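Local coordinates for protein thermostable monoacylglycerol lipase (Bacillus, PDB 4LHE) that probably hydrolyses monoacylglycerols to glycerol and a free fatty acid, as a thermostable serine hydrolase of the alpha/beta-hydrolase fold, at residues A179-I184 with A204-Q209; L102-A107 with A175-K180. All coordinates share one frame; numbering follows the deposited sequence.

Interaction 1: A179-I184 with A204-Q209; sequences AKLDRI and ADIIFQ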
ATOM      1  N   ALA A 179      -3.615 -12.199  10.877  1.00 45.90           N
ATOM      2  CA  ALA A 179      -3.338 -13.057  12.027  1.00 47.98           C
ATOM      3  C   ALA A 179      -2.466 -12.354  13.062  1.00 48.21           C
ATOM      4  O   ALA A 179      -2.624 -12.559  14.273  1.00 49.13           O
ATOM      5  CB  ALA A 179      -2.676 -14.355  11.571  1.00 47.76           C
ATOM      6  N   LYS A 180      -1.551 -11.517  12.584  1.00 46.45           N
ATOM      7  CA  LYS A 180      -0.552 -10.932  13.457  1.00 46.94           C
ATOM      8  C   LYS A 180      -0.768  -9.456  13.783  1.00 46.10           C
ATOM      9  O   LYS A 180       0.186  -8.795  14.165  1.00 46.79           O
ATOM     10  CB  LYS A 180       0.839 -11.110  12.844  1.00 46.92           C
ATOM     11  CG  LYS A 180       1.280 -12.554  12.672  1.00 48.15           C
ATOM     12  CD  LYS A 180       1.655 -13.169  14.008  1.00 50.38           C
ATOM     13  CE  LYS A 180       0.671 -14.261  14.432  1.00 51.55           C
ATOM     14  NZ  LYS A 180       1.077 -15.614  13.947  1.00 52.08           N
ATOM     15  N   LEU A 181      -1.998  -8.950  13.661  1.00 45.74           N
ATOM     16  CA  LEU A 181      -2.288  -7.534  13.952  1.00 45.44           C
ATOM     17  C   LEU A 181      -1.863  -7.110  15.359  1.00 47.05           C
ATOM     18  O   LEU A 181      -1.319  -6.018  15.564  1.00 47.52           O
ATOM     19  CB  LEU A 181      -3.773  -7.224  13.727  1.00 45.34           C
ATOM     20  CG  LEU A 181      -4.177  -7.168  12.248  1.00 44.85           C
ATOM     21  CD1 LEU A 181      -5.664  -6.941  12.045  1.00 43.12           C
ATOM     22  CD2 LEU A 181      -3.363  -6.084  11.521  1.00 43.22           C
ATOM     23  N   ASP A 182      -2.097  -7.998  16.319  1.00 48.53           N
ATOM     24  CA  ASP A 182      -1.747  -7.782  17.722  1.00 50.11           C
ATOM     25  C   ASP A 182      -0.270  -7.421  17.948  1.00 50.34           C
ATOM     26  O   ASP A 182       0.083  -6.841  18.979  1.00 51.79           O
ATOM     27  CB  ASP A 182      -2.105  -9.043  18.509  1.00 51.17           C
ATOM     28  CG  ASP A 182      -1.513 -10.291  17.887  1.00 52.08           C
ATOM     29  OD1 ASP A 182      -2.166 -10.894  16.998  1.00 51.76           O
ATOM     30  OD2 ASP A 182      -0.382 -10.657  18.275  1.00 52.76           O
ATOM     31  N   ARG A 183       0.589  -7.762  16.990  1.00 48.76           N
ATOM     32  CA  ARG A 183       2.011  -7.407  17.058  1.00 49.83           C
ATOM     33  C   ARG A 183       2.253  -5.901  16.877  1.00 49.33           C
ATOM     34  O   ARG A 183       3.323  -5.393  17.218  1.00 50.12           O
ATOM     35  CB  ARG A 183       2.810  -8.166  15.988  1.00 49.53           C
ATOM     36  CG  ARG A 183       2.558  -9.689  15.912  1.00 50.79           C
ATOM     37  CD  ARG A 183       3.432 -10.488  16.884  1.00 52.97           C
ATOM     38  NE  ARG A 183       3.433 -11.931  16.598  1.00 54.04           N
ATOM     39  CZ  ARG A 183       2.670 -12.830  17.223  1.00 55.16           C
ATOM     40  NH1 ARG A 183       1.829 -12.443  18.177  1.00 55.22           N
ATOM     41  NH2 ARG A 183       2.743 -14.121  16.897  1.00 54.71           N
ATOM     42  N   ILE A 184       1.266  -5.198  16.320  1.00 37.02           N
ATOM     43  CA  ILE A 184       1.409  -3.773  16.019  1.00 36.13           C
ATOM     44  C   ILE A 184       1.080  -2.902  17.233  1.00 36.98           C
ATOM     45  O   ILE A 184      -0.040  -2.928  17.726  1.00 37.58           O
ATOM     46  CB  ILE A 184       0.499  -3.349  14.840  1.00 36.22           C
ATOM     47  CG1 ILE A 184       0.851  -4.136  13.577  1.00 34.34           C
ATOM     48  CG2 ILE A 184       0.663  -1.877  14.557  1.00 35.29           C
ATOM     49  CD1 ILE A 184      -0.079  -3.833  12.383  1.00 33.76           C
ATOM     50  N   ALA A 204     -11.225  -1.584   7.744  1.00 35.22           N
ATOM     51  CA  ALA A 204     -10.776  -0.543   8.658  1.00 35.82           C
ATOM     52  C   ALA A 204     -11.038  -0.943  10.109  1.00 36.80           C
ATOM     53  O   ALA A 204     -10.162  -0.811  10.978  1.00 36.90           O
ATOM     54  CB  ALA A 204     -11.478   0.754   8.339  1.00 36.04           C
ATOM     55  N   ASP A 205     -12.244  -1.440  10.360  1.00 38.23           N
ATOM     56  CA  ASP A 205     -12.648  -1.855  11.704  1.00 39.21           C
ATOM     57  C   ASP A 205     -11.857  -3.058  12.212  1.00 38.70           C
ATOM     58  O   ASP A 205     -11.472  -3.101  13.379  1.00 39.66           O
ATOM     59  CB  ASP A 205     -14.152  -2.130  11.732  1.00 41.14           C
ATOM     60  CG  ASP A 205     -14.964  -0.894  11.426  1.00 42.31           C
ATOM     61  OD1 ASP A 205     -14.697   0.142  12.056  1.00 42.91           O
ATOM     62  OD2 ASP A 205     -15.859  -0.943  10.551  1.00 43.44           O
ATOM     63  N   ILE A 206     -11.597  -4.019  11.330  1.00 37.37           N
ATOM     64  CA  ILE A 206     -10.797  -5.197  11.673  1.00 37.03           C
ATOM     65  C   ILE A 206      -9.359  -4.821  12.021  1.00 36.90           C
ATOM     66  O   ILE A 206      -8.761  -5.371  12.959  1.00 36.57           O
ATOM     67  CB  ILE A 206     -10.792  -6.208  10.505  1.00 37.10           C
ATOM     68  CG1 ILE A 206     -12.230  -6.658  10.205  1.00 39.24           C
ATOM     69  CG2 ILE A 206      -9.881  -7.385  10.814  1.00 36.61           C
ATOM     70  CD1 ILE A 206     -12.458  -7.186   8.778  1.00 39.53           C
ATOM     71  N   ILE A 207      -8.801  -3.888  11.252  1.00 34.99           N
ATOM     72  CA  ILE A 207      -7.473  -3.367  11.541  1.00 35.02           C
ATOM     73  C   ILE A 207      -7.519  -2.650  12.892  1.00 35.63           C
ATOM     74  O   ILE A 207      -6.712  -2.930  13.782  1.00 35.89           O
ATOM     75  CB  ILE A 207      -6.999  -2.415  10.409  1.00 33.65           C
ATOM     76  CG1 ILE A 207      -6.743  -3.221   9.129  1.00 32.15           C
ATOM     77  CG2 ILE A 207      -5.746  -1.640  10.834  1.00 33.21           C
ATOM     78  CD1 ILE A 207      -6.581  -2.374   7.869  1.00 30.64           C
ATOM     79  N   PHE A 208      -8.500  -1.764  13.047  1.00 36.35           N
ATOM     80  CA  PHE A 208      -8.644  -0.967  14.262  1.00 37.67           C
ATOM     81  C   PHE A 208      -8.788  -1.842  15.524  1.00 39.69           C
ATOM     82  O   PHE A 208      -8.194  -1.549  16.571  1.00 39.60           O
ATOM     83  CB  PHE A 208      -9.823   0.005  14.113  1.00 38.80           C
ATOM     84  CG  PHE A 208     -10.023   0.922  15.294  1.00 40.76           C
ATOM     85  CD1 PHE A 208      -9.466   2.198  15.307  1.00 40.03           C
ATOM     86  CD2 PHE A 208     -10.789   0.518  16.381  1.00 42.60           C
ATOM     87  CE1 PHE A 208      -9.662   3.045  16.387  1.00 41.83           C
ATOM     88  CE2 PHE A 208     -10.986   1.360  17.466  1.00 43.08           C
ATOM     89  CZ  PHE A 208     -10.425   2.621  17.471  1.00 42.42           C
ATOM     90  N   GLN A 209      -9.553  -2.924  15.424  1.00 39.94           N
ATOM     91  CA  GLN A 209      -9.752  -3.785  16.586  1.00 40.61           C
ATOM     92  C   GLN A 209      -8.562  -4.709  16.812  1.00 40.40           C
ATOM     93  O   GLN A 209      -8.185  -4.975  17.955  1.00 41.03           O
ATOM     94  CB  GLN A 209     -11.068  -4.576  16.476  1.00 42.11           C
ATOM     95  CG  GLN A 209     -12.344  -3.715  16.360  1.00 43.22           C
ATOM     96  CD  GLN A 209     -12.549  -2.731  17.523  1.00 45.48           C
ATOM     97  OE1 GLN A 209     -11.891  -2.818  18.567  1.00 46.09           O
ATOM     98  NE2 GLN A 209     -13.475  -1.789  17.339  1.00 46.39           N
TER

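Interaction 2: L102-A107 with A175-K180; sequences LTLYLA and AQTKAK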
ATOM      1  N   LEU A 102       0.964  -4.381   3.429  1.00 31.93           N
ATOM      2  CA  LEU A 102       2.411  -4.512   3.575  1.00 31.71           C
ATOM      3  C   LEU A 102       2.934  -3.568   4.628  1.00 31.41           C
ATOM      4  O   LEU A 102       3.984  -3.816   5.221  1.00 31.68           O
ATOM      5  CB  LEU A 102       3.093  -4.227   2.240  1.00 30.93           C
ATOM      6  CG  LEU A 102       2.974  -5.384   1.249  1.00 31.61           C
ATOM      7  CD1 LEU A 102       3.342  -4.916  -0.137  1.00 30.57           C
ATOM      8  CD2 LEU A 102       3.912  -6.519   1.715  1.00 32.01           C
ATOM      9  N   THR A 103       2.201  -2.473   4.835  1.00 30.51           N
ATOM     10  CA  THR A 103       2.509  -1.517   5.884  1.00 30.37           C
ATOM     11  C   THR A 103       2.218  -2.157   7.241  1.00 31.42           C
ATOM     12  O   THR A 103       3.042  -2.090   8.165  1.00 32.26           O
ATOM     13  CB  THR A 103       1.677  -0.231   5.716  1.00 29.66           C
ATOM     14  OG1 THR A 103       2.146   0.478   4.563  1.00 28.60           O
ATOM     15  CG2 THR A 103       1.814   0.667   6.952  1.00 29.25           C
ATOM     16  N   LEU A 104       1.044  -2.777   7.353  1.00 31.24           N
ATOM     17  CA  LEU A 104       0.670  -3.505   8.556  1.00 32.89           C
ATOM     18  C   LEU A 104       1.683  -4.591   8.834  1.00 33.74           C
ATOM     19  O   LEU A 104       2.138  -4.744   9.964  1.00 34.37           O
ATOM     20  CB  LEU A 104      -0.710  -4.123   8.385  1.00 33.05           C
ATOM     21  CG  LEU A 104      -1.829  -3.096   8.238  1.00 32.59           C
ATOM     22  CD1 LEU A 104      -3.036  -3.756   7.603  1.00 33.06           C
ATOM     23  CD2 LEU A 104      -2.201  -2.480   9.600  1.00 32.14           C
ATOM     24  N   TYR A 105       2.046  -5.327   7.784  1.00 34.18           N
ATOM     25  CA  TYR A 105       2.995  -6.436   7.884  1.00 34.59           C
ATOM     26  C   TYR A 105       4.303  -5.973   8.496  1.00 35.37           C
ATOM     27  O   TYR A 105       4.814  -6.593   9.431  1.00 36.77           O
ATOM     28  CB  TYR A 105       3.262  -7.005   6.485  1.00 35.24           C
ATOM     29  CG  TYR A 105       4.130  -8.244   6.444  1.00 36.00           C
ATOM     30  CD1 TYR A 105       3.553  -9.504   6.416  1.00 38.48           C
ATOM     31  CD2 TYR A 105       5.521  -8.159   6.407  1.00 36.55           C
ATOM     32  CE1 TYR A 105       4.329 -10.651   6.364  1.00 39.88           C
ATOM     33  CE2 TYR A 105       6.307  -9.303   6.360  1.00 37.86           C
ATOM     34  CZ  TYR A 105       5.698 -10.545   6.331  1.00 39.63           C
ATOM     35  OH  TYR A 105       6.451 -11.700   6.278  1.00 41.96           O
ATOM     36  N   LEU A 106       4.833  -4.873   7.966  1.00 33.71           N
ATOM     37  CA  LEU A 106       6.122  -4.349   8.392  1.00 34.26           C
ATOM     38  C   LEU A 106       6.083  -3.865   9.835  1.00 34.84           C
ATOM     39  O   LEU A 106       7.061  -4.011  10.576  1.00 35.63           O
ATOM     40  CB  LEU A 106       6.543  -3.212   7.468  1.00 33.14           C
ATOM     41  CG  LEU A 106       7.976  -3.229   6.966  1.00 33.55           C
ATOM     42  CD1 LEU A 106       8.135  -4.296   5.910  1.00 33.98           C
ATOM     43  CD2 LEU A 106       8.337  -1.863   6.406  1.00 33.27           C
ATOM     44  N   ALA A 107       4.953  -3.288  10.235  1.00 33.32           N
ATOM     45  CA  ALA A 107       4.791  -2.827  11.608  1.00 34.41           C
ATOM     46  C   ALA A 107       4.825  -4.035  12.561  1.00 36.75           C
ATOM     47  O   ALA A 107       5.389  -3.960  13.659  1.00 36.99           O
ATOM     48  CB  ALA A 107       3.486  -2.029  11.758  1.00 33.52           C
ATOM     49  N   ALA A 175      -3.516 -13.202   5.043  1.00 44.62           N
ATOM     50  CA  ALA A 175      -3.727 -14.139   6.148  1.00 45.90           C
ATOM     51  C   ALA A 175      -2.656 -13.978   7.209  1.00 45.08           C
ATOM     52  O   ALA A 175      -2.962 -13.858   8.392  1.00 45.60           O
ATOM     53  CB  ALA A 175      -3.747 -15.581   5.632  1.00 46.55           C
ATOM     54  N   GLN A 176      -1.397 -14.012   6.784  1.00 44.38           N
ATOM     55  CA  GLN A 176      -0.275 -13.870   7.699  1.00 44.49           C
ATOM     56  C   GLN A 176      -0.304 -12.479   8.347  1.00 44.51           C
ATOM     57  O   GLN A 176       0.189 -12.307   9.467  1.00 45.45           O
ATOM     58  CB  GLN A 176       1.052 -14.105   6.949  1.00 44.89           C
ATOM     59  CG  GLN A 176       2.166 -14.749   7.778  1.00 46.26           C
ATOM     60  CD  GLN A 176       3.568 -14.506   7.203  1.00 46.99           C
ATOM     61  OE1 GLN A 176       4.440 -13.932   7.871  1.00 46.64           O
ATOM     62  NE2 GLN A 176       3.790 -14.950   5.966  1.00 45.89           N
ATOM     63  N   THR A 177      -0.900 -11.496   7.660  1.00 43.39           N
ATOM     64  CA  THR A 177      -0.953 -10.114   8.175  1.00 43.20           C
ATOM     65  C   THR A 177      -2.075  -9.923   9.188  1.00 43.30           C
ATOM     66  O   THR A 177      -1.856  -9.416  10.285  1.00 44.01           O
ATOM     67  CB  THR A 177      -1.133  -9.067   7.042  1.00 42.16           C
ATOM     68  OG1 THR A 177      -0.037  -9.155   6.123  1.00 40.34           O
ATOM     69  CG2 THR A 177      -1.191  -7.661   7.615  1.00 40.44           C
ATOM     70  N   LYS A 178      -3.281 -10.327   8.817  1.00 43.52           N
ATOM     71  CA  LYS A 178      -4.422 -10.222   9.714  1.00 44.46           C
ATOM     72  C   LYS A 178      -4.195 -11.010  11.009  1.00 45.99           C
ATOM     73  O   LYS A 178      -4.526 -10.544  12.101  1.00 46.14           O
ATOM     74  CB  LYS A 178      -5.665 -10.743   9.009  1.00 45.22           C
ATOM     75  CG  LYS A 178      -6.908 -10.747   9.867  1.00 45.09           C
ATOM     76  CD  LYS A 178      -8.012 -11.438   9.097  1.00 47.44           C
ATOM     77  CE  LYS A 178      -9.356 -11.310   9.778  1.00 48.51           C
ATOM     78  NZ  LYS A 178     -10.445 -11.489   8.772  1.00 49.78           N
ATOM     79  N   ALA A 179      -3.615 -12.199  10.877  1.00 45.90           N
ATOM     80  CA  ALA A 179      -3.338 -13.057  12.027  1.00 47.98           C
ATOM     81  C   ALA A 179      -2.466 -12.354  13.062  1.00 48.21           C
ATOM     82  O   ALA A 179      -2.624 -12.559  14.273  1.00 49.13           O
ATOM     83  CB  ALA A 179      -2.676 -14.355  11.571  1.00 47.76           C
ATOM     84  N   LYS A 180      -1.551 -11.517  12.584  1.00 46.45           N
ATOM     85  CA  LYS A 180      -0.552 -10.932  13.457  1.00 46.94           C
ATOM     86  C   LYS A 180      -0.768  -9.456  13.783  1.00 46.10           C
ATOM     87  O   LYS A 180       0.186  -8.795  14.165  1.00 46.79           O
ATOM     88  CB  LYS A 180       0.839 -11.110  12.844  1.00 46.92           C
ATOM     89  CG  LYS A 180       1.280 -12.554  12.672  1.00 48.15           C
ATOM     90  CD  LYS A 180       1.655 -13.169  14.008  1.00 50.38           C
ATOM     91  CE  LYS A 180       0.671 -14.261  14.432  1.00 51.55           C
ATOM     92  NZ  LYS A 180       1.077 -15.614  13.947  1.00 52.08           N
TER

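Interaction 1: A179-I184 with A204-Q209
The backbones of L181 and I207 come nearest here, their CA atoms 7.1 Å apart. L181 sits in a short 3-10 turn that runs to R183, while I207 lies on helix 202-210. Inside 179-184 the turn is tied by R183 N to K180 O and by I184 N to L181 O, the latter 2.8 Å. No hydrogen bond crosses between the segments. L181 makes the contact with one methyl, CD1. CG stands beside its own backbone N (chi1 -73°), and the chain beyond reaches out to the helix. There CD1 rests on backbone: it is 3.6 Å from I206 O and 4.0 Å from I207 CA. In the alpha/beta-hydrolase fold this joins the link from helix 164-179 into strand 188-193 to the helix that follows that strand. I206 adds its CG2 branch, 4.4 Å from L181 CD1, while its CD1 points elsewhere. The side chain of I207 turns instead to A121 and V123 and to I190 of strand 188-193. On the exposed side of the turn R183 NH1 makes a salt bridge with D182 OD2 at 2.8 Å. D182 O and the backbone of I184 are hydrogen-bonded to S212, just beyond the helix.

Interaction 2: L102-A107 with A175-K180
T177 and Q176 of helix 164-179 pack against L104 and Y105 of helix 98-109. In this alpha/beta hydrolase the latter is the helix after the GxSxG segment, probably the nucleophile elbow with S97. The two short segments cross at 55°, with their axes 9.2 Å apart at closest approach. The CA atoms of Y105 and T177 are 5.4 Å apart. The two branches of T177 do different things. Its methyl CG2 lies 3.7 Å from L104 CB. Its hydroxyl OG1 meets the edge of the Y105 ring, near the ring plane, 3.6 Å from CD1. The ring gets there because CG is anti to the backbone N of Y105 (chi1 -175°), which sends the phenol outward from its helix, toward Q176. There Q176 OE1 comes in obliquely, 3.6 Å from Y105 CE1, with the amide plane turned 66° from the ring. The beta carbon of Q176 points to the Y105 helix, and its chain is extended beyond CG.

Further out, H109 stacks on the Y105 ring, and V74 of helix 70-87 touches it too. F70 of that helix touches Q176. A leucine in place of Y105 would probably leave T177 OG1 and the Q176 amide without the ring beside them and H109 without its stacking partner. L104 is backed by V123, I184 and I116, the last on strand 115-119. The T177 hydroxyl has its hydrogen-bond partner in its own helix: OG1 is bonded to the carbonyl oxygen of L173, one turn earlier.

One segment of each interaction lies on the same run of chain, 175-184, and they share A179 and K180. Both are buried where they touch, but the centre of interaction 2 is about 12 Å from the chain centre, that of interaction 1 about 16 Å. Interaction 2 also buries more surface, 194 against 112 Å². It sets two helices against each other through a mixed surface of methyl, hydroxyl, ring and amide. Interaction 1 has no polar side chain in it: a leucine methyl rests on helix backbone, with an isoleucine methyl beside it. Its charged pair is on the outer side of the turn. They meet in between: I184 CD1 packs 3.4 Å from L104 O, and I207 CD1 lies 3.8 Å from L104 CD1. Helix 98-109 thus touches both segments of interaction 1.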